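Local coordinates for protein hydrolase (Thermococcus thioreducens, PDB 6IAH) that binds magnesium and acts as a haloacid dehalogenase superfamily phosphatase of diverse substrate specificity, with phosphoglycolate a possible substrate, at residues E61-F66 / I85-R89; F144-V148 / F166-N170; V148-A154 / N170-E175. All coordinates share one frame; numbering follows the deposited sequence.

Contact 1: E61-F66 / I85-R89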
ATOM      1  N   GLU A  61     -16.382   1.779  -1.829  1.00 19.85           N
ATOM      2  CA  GLU A  61     -17.762   1.322  -1.814  1.00 21.04           C
ATOM      3  C   GLU A  61     -18.490   1.431  -0.482  1.00 20.06           C
ATOM      4  O   GLU A  61     -19.626   1.920  -0.428  1.00 23.33           O
ATOM      5  CB  GLU A  61     -17.867  -0.148  -2.344  1.00 19.95           C
ATOM      6  CG  GLU A  61     -19.292  -0.633  -2.433  1.00 20.28           C
ATOM      7  CD  GLU A  61     -19.323  -2.132  -2.937  1.00 23.35           C
ATOM      8  OE1 GLU A  61     -18.280  -2.612  -3.334  1.00 22.52           O
ATOM      9  OE2 GLU A  61     -20.375  -2.770  -2.906  1.00 22.53           O
ATOM     10  N   ALA A  62     -17.801   1.011   0.573  1.00 20.34           N
ATOM     11  CA  ALA A  62     -18.274   1.110   1.919  1.00 20.86           C
ATOM     12  C   ALA A  62     -18.563   2.586   2.250  1.00 23.03           C
ATOM     13  O   ALA A  62     -19.598   2.878   2.751  1.00 23.08           O
ATOM     14  CB  ALA A  62     -17.245   0.551   2.887  1.00 22.01           C
ATOM     15  N   LEU A  63     -17.640   3.461   1.923  1.00 23.48           N
ATOM     16  CA  LEU A  63     -17.808   4.893   2.281  1.00 25.99           C
ATOM     17  C   LEU A  63     -18.920   5.586   1.572  1.00 23.64           C
ATOM     18  O   LEU A  63     -19.552   6.524   2.122  1.00 23.65           O
ATOM     19  CB  LEU A  63     -16.492   5.639   2.063  1.00 27.50           C
ATOM     20  CG  LEU A  63     -15.422   5.296   3.097  1.00 28.34           C
ATOM     21  CD1 LEU A  63     -14.105   5.771   2.595  1.00 28.69           C
ATOM     22  CD2 LEU A  63     -15.728   5.875   4.488  1.00 28.25           C
ATOM     23  N   ILE A  64     -19.158   5.162   0.349  1.00 22.53           N
ATOM     24  CA  ILE A  64     -20.268   5.666  -0.479  1.00 23.67           C
ATOM     25  C   ILE A  64     -21.607   5.341   0.161  1.00 23.57           C
ATOM     26  O   ILE A  64     -22.442   6.245   0.449  1.00 24.50           O
ATOM     27  CB  ILE A  64     -20.233   5.124  -1.924  1.00 21.87           C
ATOM     28  CG1 ILE A  64     -19.043   5.677  -2.654  1.00 22.08           C
ATOM     29  CG2 ILE A  64     -21.517   5.514  -2.687  1.00 23.23           C
ATOM     30  CD1 ILE A  64     -18.693   4.881  -3.905  1.00 22.42           C
ATOM     31  N   LEU A  65     -21.782   4.080   0.476  1.00 21.99           N
ATOM     32  CA  LEU A  65     -23.013   3.605   1.116  1.00 21.85           C
ATOM     33  C   LEU A  65     -23.162   4.254   2.465  1.00 24.51           C
ATOM     34  O   LEU A  65     -24.246   4.770   2.782  1.00 24.22           O
ATOM     35  CB  LEU A  65     -23.100   2.074   1.181  1.00 22.66           C
ATOM     36  CG  LEU A  65     -23.244   1.387  -0.227  1.00 25.12           C
ATOM     37  CD1 LEU A  65     -22.983  -0.123  -0.200  1.00 24.63           C
ATOM     38  CD2 LEU A  65     -24.613   1.616  -0.828  1.00 26.20           C
ATOM     39  N   PHE A  66     -22.078   4.311   3.236  1.00 22.32           N
ATOM     40  CA  PHE A  66     -22.205   4.884   4.589  1.00 23.05           C
ATOM     41  C   PHE A  66     -22.616   6.348   4.493  1.00 21.01           C
ATOM     42  O   PHE A  66     -23.455   6.791   5.266  1.00 27.85           O
ATOM     43  CB  PHE A  66     -20.870   4.856   5.362  1.00 25.65           C
ATOM     44  CG  PHE A  66     -20.444   3.480   5.896  1.00 24.30           C
ATOM     45  CD1 PHE A  66     -21.171   2.351   5.663  1.00 24.06           C
ATOM     46  CD2 PHE A  66     -19.312   3.380   6.708  1.00 27.21           C
ATOM     47  CE1 PHE A  66     -20.768   1.101   6.176  1.00 25.68           C
ATOM     48  CE2 PHE A  66     -18.925   2.135   7.253  1.00 26.31           C
ATOM     49  CZ  PHE A  66     -19.646   1.012   6.944  1.00 27.24           C
ATOM     50  N   ILE A  85     -16.489  -5.945   2.870  1.00 25.55           N
ATOM     51  CA  ILE A  85     -17.584  -5.266   2.134  1.00 25.37           C
ATOM     52  C   ILE A  85     -18.938  -5.978   2.305  1.00 27.22           C
ATOM     53  O   ILE A  85     -20.007  -5.349   2.234  1.00 24.69           O
ATOM     54  CB  ILE A  85     -17.222  -5.056   0.629  1.00 24.94           C
ATOM     55  CG1 ILE A  85     -18.130  -3.992  -0.029  1.00 21.43           C
ATOM     56  CG2 ILE A  85     -17.303  -6.379  -0.196  1.00 24.46           C
ATOM     57  CD1 ILE A  85     -18.151  -2.640   0.725  1.00 22.31           C
ATOM     58  N   GLU A  86     -18.899  -7.284   2.544  1.00 26.34           N
ATOM     59  CA  GLU A  86     -20.099  -8.055   2.801  1.00 28.63           C
ATOM     60  C   GLU A  86     -20.979  -7.496   3.907  1.00 26.82           C
ATOM     61  O   GLU A  86     -22.180  -7.577   3.818  1.00 25.94           O
ATOM     62  CB  GLU A  86     -19.716  -9.523   3.106  1.00 37.73           C
ATOM     63  CG  GLU A  86     -20.862 -10.390   3.626  1.00 46.07           C
ATOM     64  CD  GLU A  86     -20.329 -11.723   4.126  1.00 59.80           C
ATOM     65  OE1 GLU A  86     -19.792 -12.492   3.279  1.00 68.59           O
ATOM     66  OE2 GLU A  86     -20.407 -11.960   5.361  1.00 66.71           O
ATOM     67  N   TRP A  87     -20.397  -7.027   4.985  1.00 26.67           N
ATOM     68  CA  TRP A  87     -21.189  -6.445   6.066  1.00 27.76           C
ATOM     69  C   TRP A  87     -22.060  -5.257   5.568  1.00 24.90           C
ATOM     70  O   TRP A  87     -23.214  -5.145   5.925  1.00 27.08           O
ATOM     71  CB  TRP A  87     -20.281  -6.005   7.206  1.00 27.90           C
ATOM     72  CG  TRP A  87     -20.925  -5.513   8.473  1.00 27.88           C
ATOM     73  CD1 TRP A  87     -21.203  -6.262   9.573  1.00 30.27           C
ATOM     74  CD2 TRP A  87     -21.304  -4.173   8.802  1.00 28.01           C
ATOM     75  NE1 TRP A  87     -21.747  -5.495  10.549  1.00 29.63           N
ATOM     76  CE2 TRP A  87     -21.810  -4.203  10.125  1.00 29.25           C
ATOM     77  CE3 TRP A  87     -21.276  -2.953   8.107  1.00 29.38           C
ATOM     78  CZ2 TRP A  87     -22.323  -3.047  10.792  1.00 31.90           C
ATOM     79  CZ3 TRP A  87     -21.777  -1.780   8.773  1.00 31.40           C
ATOM     80  CH2 TRP A  87     -22.237  -1.841  10.114  1.00 33.25           C
ATOM     81  N   VAL A  88     -21.460  -4.418   4.743  1.00 24.23           N
ATOM     82  CA  VAL A  88     -22.072  -3.241   4.188  1.00 23.73           C
ATOM     83  C   VAL A  88     -23.166  -3.600   3.207  1.00 24.25           C
ATOM     84  O   VAL A  88     -24.269  -3.084   3.278  1.00 23.02           O
ATOM     85  CB  VAL A  88     -21.009  -2.325   3.506  1.00 23.38           C
ATOM     86  CG1 VAL A  88     -21.654  -1.002   3.095  1.00 26.03           C
ATOM     87  CG2 VAL A  88     -19.865  -1.970   4.472  1.00 24.39           C
ATOM     88  N   ARG A  89     -22.861  -4.548   2.305  1.00 22.22           N
ATOM     89  CA  ARG A  89     -23.790  -5.003   1.334  1.00 23.29           C
ATOM     90  C   ARG A  89     -24.983  -5.685   1.927  1.00 24.84           C
ATOM     91  O   ARG A  89     -26.125  -5.453   1.476  1.00 24.79           O
ATOM     92  CB  ARG A  89     -23.108  -5.925   0.308  1.00 21.93           C
ATOM     93  CG  ARG A  89     -22.121  -5.188  -0.539  1.00 22.44           C
ATOM     94  CD  ARG A  89     -21.275  -6.183  -1.357  1.00 23.23           C
ATOM     95  NE  ARG A  89     -20.300  -5.513  -2.218  1.00 22.86           N
ATOM     96  CZ  ARG A  89     -19.428  -6.154  -3.005  1.00 26.79           C
ATOM     97  NH1 ARG A  89     -19.444  -7.496  -2.997  1.00 25.24           N
ATOM     98  NH2 ARG A  89     -18.531  -5.480  -3.754  1.00 26.73           N
TER

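Contact 2: F144-V148 / F166-N170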
ATOM      1  N   PHE A 144      25.711  -5.535  -1.590  1.00 29.00           N
ATOM      2  CA  PHE A 144      24.569  -6.297  -1.027  1.00 28.34           C
ATOM      3  C   PHE A 144      23.647  -6.652  -2.170  1.00 28.16           C
ATOM      4  O   PHE A 144      23.577  -5.873  -3.159  1.00 28.85           O
ATOM      5  CB  PHE A 144      23.779  -5.401  -0.088  1.00 28.14           C
ATOM      6  CG  PHE A 144      24.571  -4.892   1.090  1.00 29.12           C
ATOM      7  CD1 PHE A 144      24.706  -5.681   2.237  1.00 31.13           C
ATOM      8  CD2 PHE A 144      25.143  -3.634   1.061  1.00 31.51           C
ATOM      9  CE1 PHE A 144      25.433  -5.217   3.339  1.00 32.93           C
ATOM     10  CE2 PHE A 144      25.897  -3.156   2.143  1.00 31.81           C
ATOM     11  CZ  PHE A 144      26.049  -3.964   3.273  1.00 34.30           C
ATOM     12  N   LYS A 145      22.968  -7.795  -2.067  0.50 28.41           N
ATOM     13  CA  LYS A 145      21.816  -8.109  -2.903  0.50 28.35           C
ATOM     14  C   LYS A 145      20.603  -7.340  -2.409  0.50 26.94           C
ATOM     15  O   LYS A 145      20.286  -7.353  -1.212  0.50 26.75           O
ATOM     16  CB  LYS A 145      21.490  -9.591  -2.853  0.50 30.26           C
ATOM     17  CG  LYS A 145      22.566 -10.474  -3.466  0.50 32.30           C
ATOM     18  CD  LYS A 145      21.942 -11.666  -4.163  0.50 34.07           C
ATOM     19  CE  LYS A 145      21.119 -11.253  -5.376  0.50 35.55           C
ATOM     20  NZ  LYS A 145      20.586 -12.441  -6.091  0.50 35.88           N
ATOM     21  N   LEU A 146      19.940  -6.656  -3.323  1.00 26.54           N
ATOM     22  CA  LEU A 146      18.804  -5.803  -2.967  1.00 27.56           C
ATOM     23  C   LEU A 146      17.524  -6.429  -3.556  1.00 27.86           C
ATOM     24  O   LEU A 146      17.526  -7.013  -4.649  1.00 29.49           O
ATOM     25  CB  LEU A 146      18.980  -4.390  -3.476  1.00 28.60           C
ATOM     26  CG  LEU A 146      20.225  -3.610  -3.104  1.00 29.23           C
ATOM     27  CD1 LEU A 146      20.071  -2.213  -3.738  1.00 29.38           C
ATOM     28  CD2 LEU A 146      20.372  -3.520  -1.597  1.00 28.41           C
ATOM     29  N   GLY A 147      16.441  -6.320  -2.800  1.00 25.11           N
ATOM     30  CA  GLY A 147      15.171  -6.792  -3.227  1.00 24.51           C
ATOM     31  C   GLY A 147      14.032  -6.063  -2.636  1.00 23.86           C
ATOM     32  O   GLY A 147      14.227  -5.242  -1.702  1.00 22.86           O
ATOM     33  N   VAL A 148      12.833  -6.302  -3.164  1.00 23.59           N
ATOM     34  CA  VAL A 148      11.618  -5.720  -2.501  1.00 25.38           C
ATOM     35  C   VAL A 148      10.547  -6.760  -2.355  1.00 25.45           C
ATOM     36  O   VAL A 148      10.436  -7.682  -3.182  1.00 27.43           O
ATOM     37  CB  VAL A 148      11.015  -4.449  -3.200  1.00 28.99           C
ATOM     38  CG1 VAL A 148      12.058  -3.375  -3.457  1.00 27.98           C
ATOM     39  CG2 VAL A 148      10.206  -4.771  -4.437  1.00 30.47           C
ATOM     40  N   PHE A 166      15.282   4.166  -9.445  1.00 26.68           N
ATOM     41  CA  PHE A 166      16.100   2.956  -9.339  1.00 26.91           C
ATOM     42  C   PHE A 166      15.253   1.770  -9.672  1.00 26.93           C
ATOM     43  O   PHE A 166      14.083   1.701  -9.282  1.00 26.57           O
ATOM     44  CB  PHE A 166      16.698   2.837  -7.929  1.00 28.33           C
ATOM     45  CG  PHE A 166      17.666   1.676  -7.762  1.00 26.87           C
ATOM     46  CD1 PHE A 166      19.022   1.846  -8.011  1.00 29.72           C
ATOM     47  CD2 PHE A 166      17.234   0.463  -7.279  1.00 26.12           C
ATOM     48  CE1 PHE A 166      19.901   0.790  -7.839  1.00 31.22           C
ATOM     49  CE2 PHE A 166      18.116  -0.606  -7.091  1.00 30.01           C
ATOM     50  CZ  PHE A 166      19.447  -0.437  -7.369  1.00 29.65           C
ATOM     51  N   LYS A 167      15.829   0.824 -10.394  1.00 25.56           N
ATOM     52  CA  LYS A 167      15.116  -0.368 -10.846  1.00 30.78           C
ATOM     53  C   LYS A 167      15.439  -1.568  -9.913  1.00 30.34           C
ATOM     54  O   LYS A 167      16.600  -1.777  -9.577  1.00 32.71           O
ATOM     55  CB  LYS A 167      15.559  -0.665 -12.303  1.00 34.69           C
ATOM     56  CG  LYS A 167      14.557  -1.444 -13.146  1.00 44.84           C
ATOM     57  CD  LYS A 167      14.421  -0.843 -14.543  1.00 43.91           C
ATOM     58  N   PHE A 168      14.460  -2.339  -9.491  1.00 27.88           N
ATOM     59  CA  PHE A 168      14.720  -3.515  -8.661  1.00 30.40           C
ATOM     60  C   PHE A 168      14.518  -4.779  -9.486  1.00 31.05           C
ATOM     61  O   PHE A 168      13.384  -5.155  -9.779  1.00 30.27           O
ATOM     62  CB  PHE A 168      13.797  -3.562  -7.451  1.00 28.73           C
ATOM     63  CG  PHE A 168      14.102  -2.506  -6.424  1.00 29.83           C
ATOM     64  CD1 PHE A 168      15.035  -2.749  -5.427  1.00 30.47           C
ATOM     65  CD2 PHE A 168      13.515  -1.278  -6.499  1.00 29.67           C
ATOM     66  CE1 PHE A 168      15.324  -1.792  -4.480  1.00 32.41           C
ATOM     67  CE2 PHE A 168      13.799  -0.324  -5.560  1.00 31.21           C
ATOM     68  CZ  PHE A 168      14.695  -0.579  -4.528  1.00 28.15           C
ATOM     69  N   GLU A 169      15.614  -5.482  -9.732  1.00 32.68           N
ATOM     70  CA  GLU A 169      15.544  -6.759 -10.453  1.00 37.26           C
ATOM     71  C   GLU A 169      14.958  -7.895  -9.660  1.00 35.11           C
ATOM     72  O   GLU A 169      14.380  -8.825 -10.233  1.00 34.76           O
ATOM     73  CB  GLU A 169      16.930  -7.104 -10.989  1.00 43.55           C
ATOM     74  CG  GLU A 169      17.393  -6.035 -12.009  1.00 56.29           C
ATOM     75  CD  GLU A 169      16.299  -5.627 -13.051  1.00 63.18           C
ATOM     76  OE1 GLU A 169      15.690  -6.517 -13.730  1.00 62.10           O
ATOM     77  OE2 GLU A 169      16.012  -4.411 -13.175  1.00 63.20           O
ATOM     78  N   ASN A 170      15.048  -7.819  -8.337  1.00 31.68           N
ATOM     79  CA  ASN A 170      14.523  -8.854  -7.451  1.00 28.64           C
ATOM     80  C   ASN A 170      13.327  -8.253  -6.713  1.00 32.17           C
ATOM     81  O   ASN A 170      13.517  -7.427  -5.822  1.00 27.63           O
ATOM     82  CB  ASN A 170      15.614  -9.240  -6.468  1.00 31.56           C
ATOM     83  CG  ASN A 170      16.914  -9.642  -7.144  1.00 32.25           C
ATOM     84  OD1 ASN A 170      16.906 -10.394  -8.093  1.00 33.68           O
ATOM     85  ND2 ASN A 170      18.035  -9.146  -6.629  1.00 30.89           N
TER
HETATM   86  O   HOH W   1      16.574  -5.595  -6.725  1.00 32.48           O

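Contact 3: V148-A154 / N170-E175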
ATOM      1  N   VAL A 148      12.833  -6.302  -3.164  1.00 23.59           N
ATOM      2  CA  VAL A 148      11.618  -5.720  -2.501  1.00 25.38           C
ATOM      3  C   VAL A 148      10.547  -6.760  -2.355  1.00 25.45           C
ATOM      4  O   VAL A 148      10.436  -7.682  -3.182  1.00 27.43           O
ATOM      5  CB  VAL A 148      11.015  -4.449  -3.200  1.00 28.99           C
ATOM      6  CG1 VAL A 148      12.058  -3.375  -3.457  1.00 27.98           C
ATOM      7  CG2 VAL A 148      10.206  -4.771  -4.437  1.00 30.47           C
ATOM      8  N   VAL A 149       9.752  -6.641  -1.300  1.00 26.29           N
ATOM      9  CA  VAL A 149       8.505  -7.427  -1.205  1.00 23.64           C
ATOM     10  C   VAL A 149       7.472  -6.390  -0.998  1.00 22.56           C
ATOM     11  O   VAL A 149       7.544  -5.685   0.006  1.00 26.08           O
ATOM     12  CB  VAL A 149       8.516  -8.451  -0.051  1.00 23.88           C
ATOM     13  CG1 VAL A 149       7.175  -9.142   0.076  1.00 24.05           C
ATOM     14  CG2 VAL A 149       9.651  -9.472  -0.207  1.00 24.11           C
ATOM     15  N   THR A 150       6.479  -6.327  -1.876  1.00 22.68           N
ATOM     16  CA  THR A 150       5.515  -5.211  -1.804  1.00 23.01           C
ATOM     17  C   THR A 150       4.113  -5.697  -2.141  1.00 23.99           C
ATOM     18  O   THR A 150       3.935  -6.580  -2.948  1.00 24.50           O
ATOM     19  CB  THR A 150       5.977  -4.044  -2.707  1.00 25.43           C
ATOM     20  OG1 THR A 150       5.081  -2.914  -2.627  1.00 26.17           O
ATOM     21  CG2 THR A 150       6.117  -4.439  -4.107  1.00 24.56           C
ATOM     22  N   GLY A 151       3.110  -5.049  -1.564  1.00 26.19           N
ATOM     23  CA  GLY A 151       1.718  -5.253  -1.957  1.00 28.50           C
ATOM     24  C   GLY A 151       1.370  -4.616  -3.302  1.00 27.51           C
ATOM     25  O   GLY A 151       0.286  -4.880  -3.839  1.00 25.85           O
ATOM     26  N   ARG A 152       2.286  -3.816  -3.851  1.00 23.81           N
ATOM     27  CA  ARG A 152       2.101  -3.235  -5.177  1.00 24.76           C
ATOM     28  C   ARG A 152       2.026  -4.351  -6.245  1.00 27.09           C
ATOM     29  O   ARG A 152       2.667  -5.366  -6.114  1.00 25.77           O
ATOM     30  CB  ARG A 152       3.239  -2.239  -5.500  1.00 23.66           C
ATOM     31  CG  ARG A 152       3.092  -0.837  -4.875  1.00 23.88           C
ATOM     32  CD  ARG A 152       4.350   0.040  -5.130  1.00 23.19           C
ATOM     33  NE  ARG A 152       4.182   1.362  -4.488  1.00 21.93           N
ATOM     34  CZ  ARG A 152       3.929   2.483  -5.111  1.00 22.69           C
ATOM     35  NH1 ARG A 152       3.866   2.536  -6.465  1.00 24.04           N
ATOM     36  NH2 ARG A 152       3.732   3.590  -4.342  1.00 25.83           N
ATOM     37  N   SER A 153       1.243  -4.096  -7.309  1.00 28.68           N
ATOM     38  CA  SER A 153       1.268  -4.897  -8.534  1.00 31.83           C
ATOM     39  C   SER A 153       2.516  -4.563  -9.295  1.00 31.61           C
ATOM     40  O   SER A 153       3.127  -3.546  -9.012  1.00 29.51           O
ATOM     41  CB  SER A 153       0.054  -4.540  -9.427  1.00 31.14           C
ATOM     42  OG  SER A 153       0.118  -3.193  -9.833  1.00 30.75           O
ATOM     43  N   ALA A 154       2.886  -5.422 -10.255  1.00 30.45           N
ATOM     44  CA  ALA A 154       3.932  -5.143 -11.212  1.00 34.12           C
ATOM     45  C   ALA A 154       3.844  -3.737 -11.851  1.00 30.59           C
ATOM     46  O   ALA A 154       4.841  -3.036 -11.932  1.00 28.19           O
ATOM     47  CB  ALA A 154       3.964  -6.210 -12.279  1.00 33.66           C
ATOM     48  N   ASN A 170      15.048  -7.819  -8.337  1.00 31.68           N
ATOM     49  CA  ASN A 170      14.523  -8.854  -7.451  1.00 28.64           C
ATOM     50  C   ASN A 170      13.327  -8.253  -6.713  1.00 32.17           C
ATOM     51  O   ASN A 170      13.517  -7.427  -5.822  1.00 27.63           O
ATOM     52  CB  ASN A 170      15.614  -9.240  -6.468  1.00 31.56           C
ATOM     53  CG  ASN A 170      16.914  -9.642  -7.144  1.00 32.25           C
ATOM     54  OD1 ASN A 170      16.906 -10.394  -8.093  1.00 33.68           O
ATOM     55  ND2 ASN A 170      18.035  -9.146  -6.629  1.00 30.89           N
ATOM     56  N   ALA A 171      12.097  -8.601  -7.110  1.00 29.54           N
ATOM     57  CA  ALA A 171      10.927  -7.983  -6.549  1.00 30.87           C
ATOM     58  C   ALA A 171       9.843  -9.053  -6.434  1.00 34.42           C
ATOM     59  O   ALA A 171       9.672  -9.845  -7.368  1.00 33.31           O
ATOM     60  CB  ALA A 171      10.464  -6.862  -7.445  1.00 31.50           C
ATOM     61  N   VAL A 172       9.158  -9.092  -5.291  1.00 28.90           N
ATOM     62  CA  VAL A 172       7.929  -9.893  -5.117  1.00 28.05           C
ATOM     63  C   VAL A 172       6.788  -8.915  -4.989  1.00 28.66           C
ATOM     64  O   VAL A 172       6.827  -8.050  -4.106  1.00 26.37           O
ATOM     65  CB  VAL A 172       8.035 -10.763  -3.874  1.00 29.80           C
ATOM     66  CG1 VAL A 172       6.773 -11.540  -3.622  1.00 29.39           C
ATOM     67  CG2 VAL A 172       9.190 -11.764  -4.078  1.00 30.77           C
ATOM     68  N   THR A 173       5.776  -9.061  -5.858  1.00 27.01           N
ATOM     69  CA  THR A 173       4.610  -8.158  -5.921  1.00 30.06           C
ATOM     70  C   THR A 173       3.390  -9.022  -5.664  1.00 30.60           C
ATOM     71  O   THR A 173       3.485 -10.260  -5.538  1.00 31.16           O
ATOM     72  CB  THR A 173       4.458  -7.449  -7.297  1.00 30.72           C
ATOM     73  OG1 THR A 173       4.534  -8.434  -8.335  1.00 29.18           O
ATOM     74  CG2 THR A 173       5.572  -6.487  -7.498  1.00 30.05           C
ATOM     75  N   ARG A 174       2.257  -8.372  -5.563  1.00 30.51           N
ATOM     76  CA  ARG A 174       1.035  -9.061  -5.138  1.00 35.76           C
ATOM     77  C   ARG A 174       0.500 -10.147  -6.079  1.00 39.70           C
ATOM     78  O   ARG A 174      -0.309 -10.929  -5.662  1.00 45.57           O
ATOM     79  CB  ARG A 174      -0.032  -8.054  -4.787  1.00 36.38           C
ATOM     80  CG  ARG A 174      -0.645  -7.353  -5.983  1.00 39.45           C
ATOM     81  CD  ARG A 174      -2.005  -6.788  -5.630  1.00 41.91           C
ATOM     82  NE  ARG A 174      -2.506  -5.882  -6.669  1.00 42.19           N
ATOM     83  CZ  ARG A 174      -2.411  -4.545  -6.648  1.00 49.10           C
ATOM     84  NH1 ARG A 174      -1.764  -3.860  -5.668  1.00 45.77           N
ATOM     85  NH2 ARG A 174      -2.934  -3.864  -7.666  1.00 54.58           N
ATOM     86  N   GLU A 175       0.971 -10.195  -7.321  1.00 40.94           N
ATOM     87  CA  GLU A 175       0.675 -11.291  -8.268  1.00 44.97           C
ATOM     88  C   GLU A 175       1.164 -12.635  -7.750  1.00 45.43           C
ATOM     89  O   GLU A 175       0.717 -13.669  -8.233  1.00 50.86           O
ATOM     90  CB  GLU A 175       1.391 -11.098  -9.632  1.00 47.85           C
ATOM     91  CG  GLU A 175       0.869  -9.956 -10.513  1.00 49.51           C
ATOM     92  CD  GLU A 175       1.345  -8.590 -10.056  1.00 47.92           C
ATOM     93  OE1 GLU A 175       2.247  -8.566  -9.190  1.00 40.01           O
ATOM     94  OE2 GLU A 175       0.788  -7.561 -10.510  1.00 46.48           O
TER

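Contact 1: E61-F66 / I85-R89
Val88 sets its two methyl groups against Ala62, Leu65 and Phe66, forming the apolar centre of the contact. Val88 CG2 reaches the Phe66 ring obliquely, 3.6 Å from Phe66 CE1, and also touches the methyl of Ala62; Val88 CG1 lies 3.7 Å from Leu65 CD1. On one flank the Phe66 and Trp87 side chains cross at roughly a right angle, with Phe66 CZ 4.0 Å from Trp87 CZ3. Phe66 is packed further against helix 72-78, while Trp87 makes an edge-to-face pair with Phe79. On the other flank Ile85 CD1 meets Ala62 CB at 4.0 Å and also touches CB and CG of Glu61.

These residues join helices 56-68 and 85-92, whose segments here run nearly parallel, 25° apart, with axes 9.9 Å from each other at closest approach. Both belong to the run of helices between strands 12-13 and 129-130, consistent with a helical cap of the C1 type found in haloacid dehalogenase phosphatases.

Outward from Ile85 the contact turns polar. Glu61 has CG anti to the backbone N (chi1 -176°) and an extended chain, which carries its carboxylate past Ile85 CG1 to Arg89. Arg89 grips it side-on: Arg89 NE donates to Glu61 OE2 at 2.8 Å, and Arg89 NH2 gives a nearly straight bond of 2.9 Å to Glu61 OE1, on the syn lone pair. Both oxygens lie close to the guanidinium plane, although the two groups are twisted 33° apart. A methionine in place of Arg89 would probably leave the buried carboxylate of Glu61 without its countercharge, relying on the remaining bond from Val96 N to OE2. The arginine is also steadied within its own helix by Ile85 CG2, which sits over the centre of one guanidinium face.

Contact 2: F144-V148 / F166-N170
Asn170 holds the edge of strand 145-149 with both its side chain and its backbone. The side-chain amide gives Asn170 ND2 to Leu146 O at 3.0 Å, in a bond of 162° that keeps the acceptor close to the amide plane; CG stands beside the backbone N of Asn170 (chi1 -54°), which turns the amide back onto the strand. Two residues further along the strand, Val148 N donates to the backbone O of the same asparagine, Asn170, at 3.0 Å. That Asn170 oxygen also receives a CA-H...O contact from Gly147, with Gly147 CA 3.1 Å away. On the other side of the strand, the backbone of Gly147 pairs with Ile3 and Phe5 of strand 2-5.

A water adds a further, indirect link. The water donates to Leu146 O at 2.7 Å and accepts from Asn170 N at 3.1 Å, giving the Leu146 carbonyl two donors and tying the backbone of Asn170 to the strand.

The apolar contacts centre on the Phe168 ring, which is held between two groups. Val148 CG1 makes a CH-pi contact over one face, 3.6 Å from the centroid of the Phe168 ring and only 11° off its normal. Against the opposite face Phe166 places its CD2 over the centre. Phe166 CZ in turn touches Leu146 CD1 at 4.1 Å, the two side chains crossing at about a right angle. Leu137 of helix 134-141 packs on both phenylalanines, and Met157 of helix 154-164 on Val148 and Phe168.

The loop 166-170 thus brings the chain from helix 154-164 back to the sheet edge, as the return connection of a beta-alpha-beta unit in the Rossmann-like core of haloacid dehalogenase enzymes, with the side chain of Val148 about 7 Å from that of the magnesium ligand Asp6.

Contact 3: V148-A154 / N170-E175
Val172 O is met by two groups of the neighbouring segment 148-154: Thr150 N donates to it at 2.8 Å, nearly along the C=O axis, and the CA-H of Val149 closes in beside this bond. Together with Val172 N to Val148 O, also 2.8 Å, it zips the parallel strands 145-149 and 171-172 of the beta-alpha-beta unit completed by helix 154-164. Val148 CG2 packs on Ala171 CB on one face of the sheet; Val149 and Val172 point to the other, toward helix 183-189.

Beyond the strands, Thr150 forms an ST turn, its OG1 accepting from Arg152 N at 3.2 Å. A threonine at this strand end, near Asp6, is consistent with motif II of the superfamily. Arg152 turns away from 170-175 and salt-bridges the magnesium ligand Asp8 and Glu128, while its NH1 bonds to Glu156 O. Arg152 O stays in the contact, accepting from Arg174 N at 3.1 Å, which lies above the carbonyl plane.

Ser153 is the N-cap of helix 154-164. Next to it, Glu175 OE2 accepts Ala154 N at 3.0 Å, met on its syn side; a negative carboxylate beside the N-terminus of the helix would probably be favoured by the helix dipole.

Arg174 CG sits between the backbone N and carbonyl carbon (chi1 73°), and the extended chain beyond it runs alongside Gly151. Arg174 NH1 donates to Gly151 O at 2.9 Å and salt-bridges Glu156, whose OE1 also accepts Ser153 N. Ser153 CB lies 3.5 Å above the guanidinium plane of Arg174, offset toward its rim.

Overall arrangement
Contact 1 closes along the chain before contacts 2 and 3 open. It lies among the helices that probably form the cap, its centre about 38 Å from that of contact 2 and about 28 Å from that of contact 3, with no touch to either. Contacts 2 and 3 both reach the parallel sheet of the core, through strand 145-149. Their centres are about 11 Å apart, their segments alternate in sequence, and they share Val148 and Asn170. Contact 2 lies where the loop after helix 154-164 returns to strand 145-149, and contact 3 carries the pairing with strand 171-172 on to the strand ends near Asp6 and Asp8. The packing of the presumed cap is therefore separate from the sheet edge that leads to the magnesium site.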